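Long-range contacts in DegV family protein (Eubacterium eligens, PDB 3FDJ), which is of unknown function but probably binds a fatty acid or similar lipid chain, as other members of the DegV family do: residues Asp9-Ile14 and Gly259-Tyr264; Ser58-Pro63 and Asn168-Lys173; Ala67-Phe72 and Met95-Val100; Glu77-Thr82 and Lys109-Asp114; Ala219-Gly224 and Gln246-Thr251. All coordinates share one frame; numbering follows the deposited sequence.

Contact 1. Residues Asp9-Ile14 and Gly259-Tyr264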
# COMPACT_ATOMS: atom_id res chain seq x y z
N ASP A 9 -6.71 3.66 -4.93
CA ASP A 9 -5.73 4.71 -5.05
C ASP A 9 -4.33 4.15 -5.36
O ASP A 9 -4.03 2.97 -5.15
CB ASP A 9 -5.74 5.63 -3.85
CG ASP A 9 -5.23 4.98 -2.63
OD1 ASP A 9 -4.01 4.62 -2.62
OD2 ASP A 9 -6.03 4.86 -1.66
N SER A 10 -3.49 5.05 -5.86
CA SER A 10 -2.17 4.68 -6.38
C SER A 10 -1.18 4.19 -5.30
O SER A 10 -0.12 3.69 -5.64
CB SER A 10 -1.57 5.87 -7.16
OG SER A 10 -1.23 6.94 -6.28
N ALA A 11 -1.55 4.31 -4.03
CA ALA A 11 -0.76 3.67 -2.95
C ALA A 11 -0.74 2.14 -3.08
O ALA A 11 0.05 1.50 -2.40
CB ALA A 11 -1.26 4.07 -1.59
N CYS A 12 -1.59 1.57 -3.93
CA CYS A 12 -1.56 0.12 -4.18
C CYS A 12 -0.38 -0.32 -5.06
O CYS A 12 -0.13 -1.52 -5.20
CB CYS A 12 -2.88 -0.35 -4.80
SG CYS A 12 -3.09 0.13 -6.49
N ASP A 13 0.32 0.65 -5.65
CA ASP A 13 1.55 0.43 -6.45
C ASP A 13 1.33 -0.21 -7.84
O ASP A 13 2.29 -0.35 -8.60
CB ASP A 13 2.62 -0.41 -5.71
CG ASP A 13 2.98 0.14 -4.31
OD1 ASP A 13 3.34 1.34 -4.22
OD2 ASP A 13 2.96 -0.65 -3.32
N ILE A 14 0.09 -0.58 -8.18
CA ILE A 14 -0.17 -1.30 -9.43
C ILE A 14 -1.12 -0.50 -10.31
O ILE A 14 -1.85 0.37 -9.82
CB ILE A 14 -0.69 -2.74 -9.21
CG1 ILE A 14 -2.00 -2.77 -8.43
CG2 ILE A 14 0.37 -3.53 -8.45
CD1 ILE A 14 -2.75 -4.09 -8.49
N GLY A 259 5.11 2.24 -6.22
CA GLY A 259 4.68 3.38 -7.01
C GLY A 259 5.16 4.66 -6.37
O GLY A 259 5.95 4.61 -5.42
N GLY A 260 4.70 5.79 -6.90
CA GLY A 260 5.16 7.11 -6.49
C GLY A 260 4.90 7.44 -5.02
O GLY A 260 5.79 7.88 -4.31
N LEU A 261 3.67 7.21 -4.56
CA LEU A 261 3.27 7.55 -3.20
C LEU A 261 4.05 6.72 -2.20
O LEU A 261 4.63 7.24 -1.24
CB LEU A 261 1.77 7.30 -3.04
CG LEU A 261 1.10 7.77 -1.74
CD1 LEU A 261 1.41 6.85 -0.57
CD2 LEU A 261 1.49 9.24 -1.43
N CYS A 262 4.07 5.41 -2.40
CA CYS A 262 4.83 4.55 -1.51
C CYS A 262 6.33 4.83 -1.58
O CYS A 262 7.01 4.77 -0.56
CB CYS A 262 4.52 3.07 -1.72
SG CYS A 262 2.83 2.61 -1.09
N SER A 263 6.85 5.21 -2.75
CA SER A 263 8.27 5.56 -2.88
C SER A 263 8.59 6.83 -2.09
O SER A 263 9.62 6.90 -1.44
CB SER A 263 8.69 5.70 -4.35
OG SER A 263 8.62 4.45 -5.03
N TYR A 264 7.66 7.79 -2.10
CA TYR A 264 7.85 9.02 -1.33
C TYR A 264 7.94 8.75 0.18
O TYR A 264 8.85 9.24 0.83
CB TYR A 264 6.73 10.04 -1.66
CG TYR A 264 6.78 11.28 -0.81
CD1 TYR A 264 7.69 12.29 -1.11
CD2 TYR A 264 5.96 11.44 0.30
CE1 TYR A 264 7.79 13.41 -0.32
CE2 TYR A 264 6.05 12.60 1.10
CZ TYR A 264 6.96 13.58 0.78
OH TYR A 264 7.10 14.72 1.53
O HOH W 1 2.63 3.98 -4.54
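D13 and C262 carry the centre of this contact, with A11 beside them: a loop carboxylate is set against the first turn of a helix. G259 occupies the N-cap position of helix 260-266, and its backbone N gives D13 OD1 a short, nearly straight hydrogen bond of 2.8 Å (N-H...O 174°). The donor arrives from above the carboxylate plane, about 40° out of it. Placement of the acid starts at chi1 of -53°, which puts CG beside D13's own backbone N and anti to its carbonyl carbon. The same OD1 lies 3.3 Å from C262 CB. A water bridges the two segments, accepting from C262 N while standing 2.8 Å from D13 OD1 and 3.0 Å from S10 O. Proximity to the helix N-terminus would be expected to favour the charged form of D13. The loop follows the first strand of the N-terminal half and carries an Asp-Ser-x-x-Asp sequence of the kind found at this place in DegV proteins. Its start is shaped by an Asx turn, D9 OD1 accepting from A11 N at 2.9 Å. S10 OG turns to D38, whose carboxylate also takes the N-H groups of G260 and L261, so a second carboxylate also holds the helix start. A11 packs on the helix with its methyl, CB lying 4.0 Å from L261 CD1, while A11 O approaches C262 SG to 3.3 Å. The L261 side chain also comes close to a bound hexaethylene glycol, consistent with a pocket for a long flexible ligand, and M122 and T118 touch A11.

Contact 2. Residues Ser58-Pro63 and Asn168-Lys173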
# COMPACT_ATOMS: atom_id res chain seq x y z
N SER A 58 7.95 19.08 1.43
CA SER A 58 7.21 18.43 0.37
C SER A 58 5.97 17.82 1.00
O SER A 58 5.92 17.59 2.21
CB SER A 58 8.05 17.37 -0.34
OG SER A 58 8.66 16.50 0.58
N TYR A 59 4.99 17.57 0.14
CA TYR A 59 3.62 17.28 0.56
C TYR A 59 3.00 16.22 -0.32
O TYR A 59 3.47 15.99 -1.42
CB TYR A 59 2.76 18.54 0.39
CG TYR A 59 3.33 19.77 1.03
CD1 TYR A 59 3.10 20.04 2.37
CD2 TYR A 59 4.12 20.64 0.31
CE1 TYR A 59 3.64 21.17 2.98
CE2 TYR A 59 4.65 21.77 0.89
CZ TYR A 59 4.40 22.03 2.23
OH TYR A 59 4.93 23.15 2.81
N THR A 60 1.95 15.58 0.19
CA THR A 60 1.13 14.72 -0.63
C THR A 60 -0.33 15.16 -0.55
O THR A 60 -0.75 15.80 0.41
CB THR A 60 1.27 13.22 -0.24
OG1 THR A 60 0.87 13.01 1.12
CG2 THR A 60 2.72 12.76 -0.44
N ALA A 61 -1.10 14.79 -1.57
CA ALA A 61 -2.52 15.12 -1.61
C ALA A 61 -3.31 13.91 -2.10
O ALA A 61 -2.86 13.19 -2.99
CB ALA A 61 -2.75 16.29 -2.55
N CYS A 62 -4.51 13.74 -1.54
CA CYS A 62 -5.40 12.66 -1.99
C CYS A 62 -6.03 13.03 -3.34
O CYS A 62 -5.93 14.20 -3.78
CB CYS A 62 -6.45 12.38 -0.93
SG CYS A 62 -7.62 13.68 -0.79
N PRO A 63 -6.68 12.07 -4.02
CA PRO A 63 -7.28 12.41 -5.32
C PRO A 63 -8.51 13.31 -5.20
O PRO A 63 -9.22 13.25 -4.20
CB PRO A 63 -7.72 11.05 -5.87
CG PRO A 63 -6.95 10.03 -5.07
CD PRO A 63 -6.83 10.64 -3.71
N ASN A 168 5.66 15.20 7.43
CA ASN A 168 4.22 15.26 7.19
C ASN A 168 3.35 14.83 8.38
O ASN A 168 2.13 14.65 8.23
CB ASN A 168 3.88 14.46 5.93
CG ASN A 168 4.25 15.19 4.66
OD1 ASN A 168 3.58 16.16 4.27
ND2 ASN A 168 5.32 14.77 4.02
N GLY A 169 3.98 14.68 9.55
CA GLY A 169 3.27 14.35 10.78
C GLY A 169 2.73 12.94 10.86
O GLY A 169 1.79 12.67 11.61
N ARG A 170 3.32 12.02 10.09
CA ARG A 170 2.79 10.66 10.05
C ARG A 170 3.56 9.64 10.89
O ARG A 170 3.13 8.48 11.01
CB ARG A 170 2.62 10.21 8.59
CG ARG A 170 1.42 10.95 8.03
CD ARG A 170 1.28 10.91 6.56
NE ARG A 170 -0.06 11.40 6.24
CZ ARG A 170 -0.34 12.50 5.55
NH1 ARG A 170 -1.61 12.83 5.36
NH2 ARG A 170 0.61 13.26 5.02
N VAL A 171 4.67 10.06 11.47
CA VAL A 171 5.38 9.24 12.45
C VAL A 171 6.01 10.20 13.44
O VAL A 171 6.31 11.34 13.09
CB VAL A 171 6.47 8.36 11.76
CG1 VAL A 171 7.74 9.18 11.45
CG2 VAL A 171 6.80 7.15 12.59
N SER A 172 6.18 9.76 14.69
CA SER A 172 6.83 10.60 15.70
C SER A 172 8.28 10.88 15.36
O SER A 172 8.95 10.05 14.72
CB SER A 172 6.78 9.96 17.08
OG SER A 172 7.55 8.77 17.13
N LYS A 173 8.77 12.03 15.79
CA LYS A 173 10.19 12.37 15.64
C LYS A 173 11.11 11.35 16.31
O LYS A 173 12.13 10.97 15.72
CB LYS A 173 10.47 13.77 16.17
CG LYS A 173 9.90 14.85 15.25
CD LYS A 173 10.45 16.25 15.57
CE LYS A 173 9.67 16.96 16.68
NZ LYS A 173 8.63 17.95 16.19
O HOH W 2 1.28 16.11 3.00
O HOH W 3 -1.75 14.86 3.33
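N168 faces S58 and T60 in a largely polar, water-mediated contact. The direct bonding is slight: N168 ND2 donates to S58 O at 3.4 Å, a weak and bent bond (N-H...O 141°). That amide nitrogen also donates to N164 O, in the helix just before it, and weakly to the Y264 hydroxyl. Chi1 of -76° sets CG of N168 beside the backbone N. The amide beyond it faces the strand, with OD1 3.9 Å from Y59 CA.

Two waters do more of the bridging. One accepts from T60 N and donates to N168 OD1, the latter leg only 2.6 Å. The other accepts from R170 NH1 at 2.9 Å and donates to T60 O at 3.2 Å. Both waters lie in the plane of the R170 guanidinium, at its edge, which thus turns toward the strand backbone.

The remaining approach is a long polar one. R170, its chain extended from CG to NE, brings NH2 to 3.9 Å from T60 OG1 on a slanting approach, while its NE is held by M87 O and the T60 hydroxyl pairs with Y265. A bound hexaethylene glycol lies close to the T60 side chain.

The loop owes its course to a Schellman motif ending helix 163-167: G169, with positive phi, is the C-prime residue, and the bonds run from R170 N to L165 O and from G169 N to A166 O.

Contact 3. Residues Ala67-Phe72 and Met95-Val100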
# COMPACT_ATOMS: atom_id res chain seq x y z
N ALA A 67 -11.44 12.88 -10.16
CA ALA A 67 -10.59 11.73 -10.52
C ALA A 67 -11.23 10.41 -10.12
O ALA A 67 -11.17 9.41 -10.86
CB ALA A 67 -9.20 11.86 -9.87
N TRP A 68 -11.83 10.37 -8.93
CA TRP A 68 -12.57 9.17 -8.53
C TRP A 68 -13.72 8.91 -9.48
O TRP A 68 -13.90 7.79 -9.92
CB TRP A 68 -13.12 9.31 -7.12
CG TRP A 68 -12.12 9.23 -6.01
CD1 TRP A 68 -11.78 10.26 -5.15
CD2 TRP A 68 -11.38 8.10 -5.59
NE1 TRP A 68 -10.86 9.81 -4.23
CE2 TRP A 68 -10.60 8.49 -4.47
CE3 TRP A 68 -11.29 6.78 -6.03
CZ2 TRP A 68 -9.73 7.61 -3.82
CZ3 TRP A 68 -10.43 5.92 -5.38
CH2 TRP A 68 -9.68 6.34 -4.27
N LEU A 69 -14.51 9.93 -9.80
CA LEU A 69 -15.67 9.73 -10.68
C LEU A 69 -15.26 9.21 -12.03
O LEU A 69 -15.91 8.32 -12.57
CB LEU A 69 -16.49 11.02 -10.81
CG LEU A 69 -17.19 11.46 -9.52
CD1 LEU A 69 -17.89 12.82 -9.75
CD2 LEU A 69 -18.22 10.41 -9.07
N GLU A 70 -14.18 9.76 -12.57
CA GLU A 70 -13.64 9.28 -13.85
C GLU A 70 -13.31 7.79 -13.74
O GLU A 70 -13.64 7.00 -14.62
CB GLU A 70 -12.39 10.07 -14.24
CG GLU A 70 -11.81 9.70 -15.59
CD GLU A 70 -10.62 10.56 -16.00
OE1 GLU A 70 -9.69 10.76 -15.17
OE2 GLU A 70 -10.60 11.01 -17.16
N ALA A 71 -12.71 7.39 -12.62
CA ALA A 71 -12.29 6.00 -12.44
C ALA A 71 -13.45 5.03 -12.27
O ALA A 71 -13.33 3.85 -12.59
CB ALA A 71 -11.35 5.87 -11.25
N PHE A 72 -14.56 5.51 -11.70
CA PHE A 72 -15.73 4.66 -11.51
C PHE A 72 -16.36 4.36 -12.86
O PHE A 72 -17.01 3.33 -13.03
CB PHE A 72 -16.79 5.33 -10.62
CG PHE A 72 -16.35 5.61 -9.18
CD1 PHE A 72 -15.25 5.00 -8.60
CD2 PHE A 72 -17.11 6.46 -8.40
CE1 PHE A 72 -14.88 5.27 -7.29
CE2 PHE A 72 -16.76 6.71 -7.08
CZ PHE A 72 -15.62 6.12 -6.53
N MSE A 95 -15.29 8.28 -0.31
CA MSE A 95 -16.68 8.31 0.19
C MSE A 95 -17.46 9.49 -0.37
O MSE A 95 -18.64 9.36 -0.70
CB MSE A 95 -16.72 8.31 1.72
CG MSE A 95 -16.24 7.05 2.36
SE MSE A 95 -17.52 5.62 2.07
CE MSE A 95 -19.01 6.20 3.17
N ALA A 96 -16.81 10.64 -0.49
CA ALA A 96 -17.44 11.81 -1.08
C ALA A 96 -17.79 11.57 -2.56
O ALA A 96 -18.89 11.92 -3.03
CB ALA A 96 -16.52 13.05 -0.91
N ALA A 97 -16.87 10.94 -3.28
CA ALA A 97 -17.12 10.61 -4.68
C ALA A 97 -18.23 9.55 -4.82
O ALA A 97 -19.05 9.64 -5.73
CB ALA A 97 -15.80 10.13 -5.34
N ARG A 98 -18.26 8.57 -3.93
CA ARG A 98 -19.32 7.56 -3.92
C ARG A 98 -20.69 8.22 -3.77
O ARG A 98 -21.65 7.84 -4.41
CB ARG A 98 -19.11 6.56 -2.78
CG ARG A 98 -20.23 5.58 -2.56
CD ARG A 98 -19.91 4.61 -1.47
NE ARG A 98 -21.06 3.77 -1.17
CZ ARG A 98 -22.04 4.05 -0.32
NH1 ARG A 98 -22.07 5.20 0.36
NH2 ARG A 98 -23.03 3.18 -0.16
N ALA A 99 -20.74 9.23 -2.90
CA ALA A 99 -21.98 9.95 -2.63
C ALA A 99 -22.54 10.58 -3.90
O ALA A 99 -23.75 10.51 -4.16
CB ALA A 99 -21.73 11.02 -1.56
N VAL A 100 -21.68 11.25 -4.65
CA VAL A 100 -22.06 11.86 -5.90
C VAL A 100 -22.43 10.77 -6.92
O VAL A 100 -23.45 10.87 -7.63
CB VAL A 100 -20.92 12.74 -6.45
CG1 VAL A 100 -21.23 13.20 -7.89
CG2 VAL A 100 -20.68 13.96 -5.49
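The F72 ring presents its edge to A97 and R98, with CE2 3.9 Å from A97 C and both A97 C and R98 N near the plane of the ring. One face of the same ring is taken up from within its own helix, by W68 O, which stands 3.3 Å above the plane and toward the rim. The indole of W68 is met obliquely by the A97 methyl, and its NE1 is fixed by a hydrogen bond to S93 OG. These groups belong to two helices, 65-72 and 90-102, packed together on the same side of a Rossmann-like alpha/beta sheet. Their local axes approach to 9.3 Å and cross at -59°. A97 lies at the crossing, its CB only 3.3 Å from W68 CB, a tight fit, and also 4.0 Å from F72 CE2. Below the helix pair, W68 and F72 continue onto V80 of strand 77-82, and F72 reaches I78 as well, so the two aromatic residues fill the space between the helices and the sheet. The ring of F72 has a further edge-to-face partner in Y101, the next residue along helix 90-102 after V100. R98 NE bonds to V110 O on strand 109-114. Toward the outer side L69 takes over, its CD2 resting 3.5 Å from A97 O. V100 meets it with CG1, which chi1 of 171° sets anti to the backbone N; the two side chains cross at about a right angle, with L69 CD1 3.8 Å from V100 CG1.

Contact 4. Residues Glu77-Thr82 and Lys109-Asp114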
# COMPACT_ATOMS: atom_id res chain seq x y z
N GLU A 77 -21.39 -2.12 -10.32
CA GLU A 77 -20.86 -2.81 -9.15
C GLU A 77 -19.37 -2.49 -9.03
O GLU A 77 -18.57 -2.87 -9.87
CB GLU A 77 -21.03 -4.35 -9.26
CG GLU A 77 -22.46 -4.78 -9.25
CD GLU A 77 -22.67 -6.29 -9.45
OE1 GLU A 77 -22.11 -6.89 -10.39
OE2 GLU A 77 -23.48 -6.83 -8.68
N ILE A 78 -19.02 -1.76 -7.98
CA ILE A 78 -17.67 -1.25 -7.80
C ILE A 78 -17.18 -1.49 -6.39
O ILE A 78 -17.90 -1.23 -5.41
CB ILE A 78 -17.60 0.28 -8.09
CG1 ILE A 78 -18.18 0.62 -9.48
CG2 ILE A 78 -16.14 0.83 -7.94
CD1 ILE A 78 -18.20 2.12 -9.79
N PHE A 79 -15.94 -1.98 -6.29
CA PHE A 79 -15.22 -2.03 -5.04
C PHE A 79 -14.07 -1.04 -5.16
O PHE A 79 -13.34 -1.03 -6.17
CB PHE A 79 -14.70 -3.44 -4.70
CG PHE A 79 -15.77 -4.39 -4.30
CD1 PHE A 79 -16.33 -4.35 -3.02
CD2 PHE A 79 -16.25 -5.33 -5.20
CE1 PHE A 79 -17.33 -5.24 -2.67
CE2 PHE A 79 -17.29 -6.21 -4.85
CZ PHE A 79 -17.83 -6.15 -3.59
N VAL A 80 -13.92 -0.21 -4.14
CA VAL A 80 -12.86 0.79 -4.08
C VAL A 80 -11.98 0.49 -2.90
O VAL A 80 -12.49 0.42 -1.77
CB VAL A 80 -13.43 2.21 -3.93
CG1 VAL A 80 -12.31 3.25 -4.07
CG2 VAL A 80 -14.55 2.49 -4.97
N VAL A 81 -10.67 0.32 -3.11
CA VAL A 81 -9.75 0.08 -1.98
C VAL A 81 -8.91 1.32 -1.75
O VAL A 81 -8.35 1.89 -2.70
CB VAL A 81 -8.86 -1.15 -2.25
CG1 VAL A 81 -7.92 -1.43 -1.04
CG2 VAL A 81 -9.74 -2.39 -2.54
N THR A 82 -8.86 1.79 -0.51
CA THR A 82 -8.11 2.99 -0.20
C THR A 82 -7.02 2.73 0.84
O THR A 82 -7.09 1.80 1.62
CB THR A 82 -8.98 4.18 0.33
OG1 THR A 82 -9.39 3.94 1.68
CG2 THR A 82 -10.24 4.43 -0.57
N LYS A 109 -24.06 -0.11 -7.00
CA LYS A 109 -23.58 -0.48 -5.67
C LYS A 109 -22.10 -0.22 -5.62
O LYS A 109 -21.35 -0.68 -6.50
CB LYS A 109 -23.79 -1.97 -5.46
CG LYS A 109 -25.24 -2.37 -5.52
CD LYS A 109 -25.44 -3.83 -5.08
CE LYS A 109 -25.68 -4.77 -6.23
NZ LYS A 109 -26.91 -5.59 -5.91
N VAL A 110 -21.66 0.53 -4.60
CA VAL A 110 -20.28 0.89 -4.45
C VAL A 110 -19.86 0.67 -3.03
O VAL A 110 -20.49 1.19 -2.11
CB VAL A 110 -20.04 2.38 -4.82
CG1 VAL A 110 -18.55 2.73 -4.71
CG2 VAL A 110 -20.58 2.68 -6.25
N ARG A 111 -18.80 -0.11 -2.83
CA ARG A 111 -18.28 -0.35 -1.49
C ARG A 111 -16.90 0.25 -1.45
O ARG A 111 -16.05 -0.11 -2.28
CB ARG A 111 -18.21 -1.84 -1.18
CG ARG A 111 -17.30 -2.19 0.01
CD ARG A 111 -17.83 -1.64 1.35
NE ARG A 111 -16.77 -1.63 2.38
CZ ARG A 111 -16.32 -2.70 3.05
NH1 ARG A 111 -15.37 -2.54 3.95
NH2 ARG A 111 -16.82 -3.91 2.86
N VAL A 112 -16.70 1.18 -0.52
CA VAL A 112 -15.36 1.73 -0.29
C VAL A 112 -14.76 0.97 0.90
O VAL A 112 -15.38 0.91 1.97
CB VAL A 112 -15.38 3.23 -0.03
CG1 VAL A 112 -13.94 3.74 0.15
CG2 VAL A 112 -16.10 4.02 -1.16
N ILE A 113 -13.58 0.39 0.66
CA ILE A 113 -12.84 -0.41 1.65
C ILE A 113 -11.65 0.39 2.15
O ILE A 113 -10.71 0.67 1.41
CB ILE A 113 -12.34 -1.75 1.06
CG1 ILE A 113 -13.49 -2.57 0.49
CG2 ILE A 113 -11.56 -2.54 2.15
CD1 ILE A 113 -13.01 -3.76 -0.33
N ASP A 114 -11.72 0.77 3.43
CA ASP A 114 -10.56 1.31 4.12
C ASP A 114 -9.66 0.11 4.38
O ASP A 114 -10.00 -0.76 5.16
CB ASP A 114 -10.99 1.94 5.45
CG ASP A 114 -9.81 2.37 6.33
OD1 ASP A 114 -8.66 2.35 5.86
OD2 ASP A 114 -10.06 2.70 7.51
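Strands 77-82 and 109-114 run parallel, their axes 18° apart, and are joined by five hydrogen bonds in which I78, V80 and T82 donate to K109, R111 and I113, while R111 and I113 donate back to I78 and V80. The shortest, I113 N to V80 O, is 2.7 Å. On the face bearing I78, V80 and T82 the contacts are between branches: V80 CG2 lies 4.0 Å from V110 CG1, and T82 CG2 lies 3.8 Å from V112 CG1. The other face mixes a ring, charged chains and aliphatic groups. F79 CD1 meets R111 CB at 3.6 Å, the ring and guanidinium planes turned 69° apart. The R111 chain turns about CB-CG (chi2 66°), which sets CD, and NE bonds V112 O at 2.9 Å from well above the carbonyl plane, with I113 CG1 over the centre of the guanidinium. D143 and D147 pair with the R111 tip, and E140 with K109. The pair belongs to a beta-alpha-beta unit whose helix 90-102 covers the I78 face; helices 120-134 and 139-150 cover the F79 face, and strand 5-9 flanks strand 77-82.

Contact 5. Residues Ala219-Gly224 and Gln246-Thr251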
# COMPACT_ATOMS: atom_id res chain seq x y z
N ALA A 219 2.94 -13.70 13.99
CA ALA A 219 1.74 -13.24 13.30
C ALA A 219 0.85 -14.38 12.80
O ALA A 219 -0.29 -14.14 12.40
CB ALA A 219 2.13 -12.33 12.12
N GLY A 220 1.35 -15.61 12.81
CA GLY A 220 0.57 -16.75 12.32
C GLY A 220 0.74 -17.00 10.83
O GLY A 220 -0.10 -17.65 10.20
N TYR A 221 1.85 -16.53 10.27
CA TYR A 221 2.17 -16.80 8.86
C TYR A 221 2.49 -18.28 8.70
O TYR A 221 3.27 -18.86 9.47
CB TYR A 221 3.34 -15.96 8.37
CG TYR A 221 3.58 -16.17 6.89
CD1 TYR A 221 2.62 -15.79 5.96
CD2 TYR A 221 4.75 -16.77 6.42
CE1 TYR A 221 2.81 -15.99 4.61
CE2 TYR A 221 4.95 -16.97 5.07
CZ TYR A 221 3.98 -16.57 4.17
OH TYR A 221 4.16 -16.78 2.82
N GLU A 222 1.85 -18.91 7.71
CA GLU A 222 2.02 -20.33 7.43
C GLU A 222 2.22 -20.64 5.93
O GLU A 222 1.76 -21.67 5.42
CB GLU A 222 0.80 -21.09 7.98
CG GLU A 222 0.80 -21.16 9.49
CD GLU A 222 -0.29 -22.05 10.07
OE1 GLU A 222 -1.21 -22.46 9.31
OE2 GLU A 222 -0.23 -22.31 11.31
N GLY A 223 2.88 -19.74 5.22
CA GLY A 223 3.23 -20.01 3.83
C GLY A 223 2.23 -19.55 2.77
O GLY A 223 2.35 -19.96 1.63
N GLY A 224 1.26 -18.73 3.15
CA GLY A 224 0.28 -18.20 2.20
C GLY A 224 0.80 -17.05 1.35
O GLY A 224 1.99 -16.76 1.31
N GLN A 246 12.05 -20.50 1.79
CA GLN A 246 12.80 -21.55 2.46
C GLN A 246 12.19 -21.93 3.81
O GLN A 246 12.11 -23.11 4.13
CB GLN A 246 14.27 -21.12 2.63
CG GLN A 246 15.16 -22.12 3.36
CD GLN A 246 15.47 -23.40 2.55
OE1 GLN A 246 15.04 -23.57 1.41
NE2 GLN A 246 16.22 -24.31 3.17
N ALA A 247 11.78 -20.93 4.59
CA ALA A 247 11.31 -21.15 5.97
C ALA A 247 9.88 -21.65 6.02
O ALA A 247 9.52 -22.43 6.90
CB ALA A 247 11.46 -19.87 6.78
N TYR A 248 9.04 -21.20 5.09
CA TYR A 248 7.61 -21.51 5.15
C TYR A 248 7.05 -22.30 3.96
O TYR A 248 5.91 -22.71 4.00
CB TYR A 248 6.82 -20.21 5.29
CG TYR A 248 7.20 -19.38 6.49
CD1 TYR A 248 6.67 -19.64 7.75
CD2 TYR A 248 8.09 -18.33 6.38
CE1 TYR A 248 7.04 -18.88 8.87
CE2 TYR A 248 8.46 -17.56 7.48
CZ TYR A 248 7.93 -17.84 8.71
OH TYR A 248 8.29 -17.06 9.79
N GLY A 249 7.84 -22.49 2.91
CA GLY A 249 7.39 -23.26 1.75
C GLY A 249 6.46 -22.49 0.84
O GLY A 249 5.78 -23.07 0.01
N THR A 250 6.44 -21.17 0.98
CA THR A 250 5.59 -20.30 0.18
C THR A 250 5.84 -20.49 -1.31
O THR A 250 6.99 -20.56 -1.73
CB THR A 250 5.88 -18.85 0.52
OG1 THR A 250 5.90 -18.71 1.94
CG2 THR A 250 4.84 -17.91 -0.12
N THR A 251 4.78 -20.59 -2.09
CA THR A 251 4.88 -20.61 -3.56
C THR A 251 4.23 -19.38 -4.20
O THR A 251 4.56 -19.05 -5.34
CB THR A 251 4.24 -21.87 -4.15
OG1 THR A 251 2.89 -21.96 -3.73
CG2 THR A 251 5.02 -23.13 -3.72
O HOH W 4 2.03 -19.71 -1.14
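Y221, in the turn after helix 205-219, packs edge to face on Y248, the last residue of helix 234-248, in a partly buried contact. Their ring centroids are 4.9 Å apart and the planes stand 75° to each other. The edge belongs to Y221, whose CD2 lies over the centre of the Y248 ring, 3.6 Å from Y248 CG. In Y221, chi1 of -175° sets CG anti to the backbone N. G223 N lies 3.4 Å above the centre of one face of the Y221 ring.

The Y221 hydroxyl then joins a short relay. T250 OG1 donates to Y221 OH at 2.7 Å, and Y221 OH in turn donates to G224 O at 2.6 Å, so the phenol oxygen is held by two bonds and ties its own turn to the neighbouring one. The T250 methyl completes the fit, with CG2 3.4 Å from G224 O. G223, with positive phi, brings its CA to 3.8 Å from Y248 O. Farther out, a water spans the turns, donating to G223 O and accepting from T251 N.

Y248 OH reaches back to D217, and L216 and I244 touch Y221. The two turns thus join the ends of neighbouring helices just before the chain enters the parallel strands 226-230 and 253-257, the latter at the rim of the C-terminal sheet.

Overall arrangement
Contact 1 is buried near the centre of the chain, where the N-terminal half meets helix 260-266, and contact 4 is buried within the N-terminal sheet; contact 2 is at the surface, and contacts 3 and 5 are partly buried. Chemistry follows position: backbone bonds and branched apolar side chains in contact 4, close apolar packing in contact 3, a buried carboxylate with water in contact 1, water bridges in contact 2, and tyrosines in contact 5. Contacts 3 and 4 share the 90-102 crossover and touch through W68, F72 and R98. Contacts 1 and 2 meet at Y264, which pairs with S58. Contact 5 stands apart, about 16 Å from the nearest atoms of contact 1.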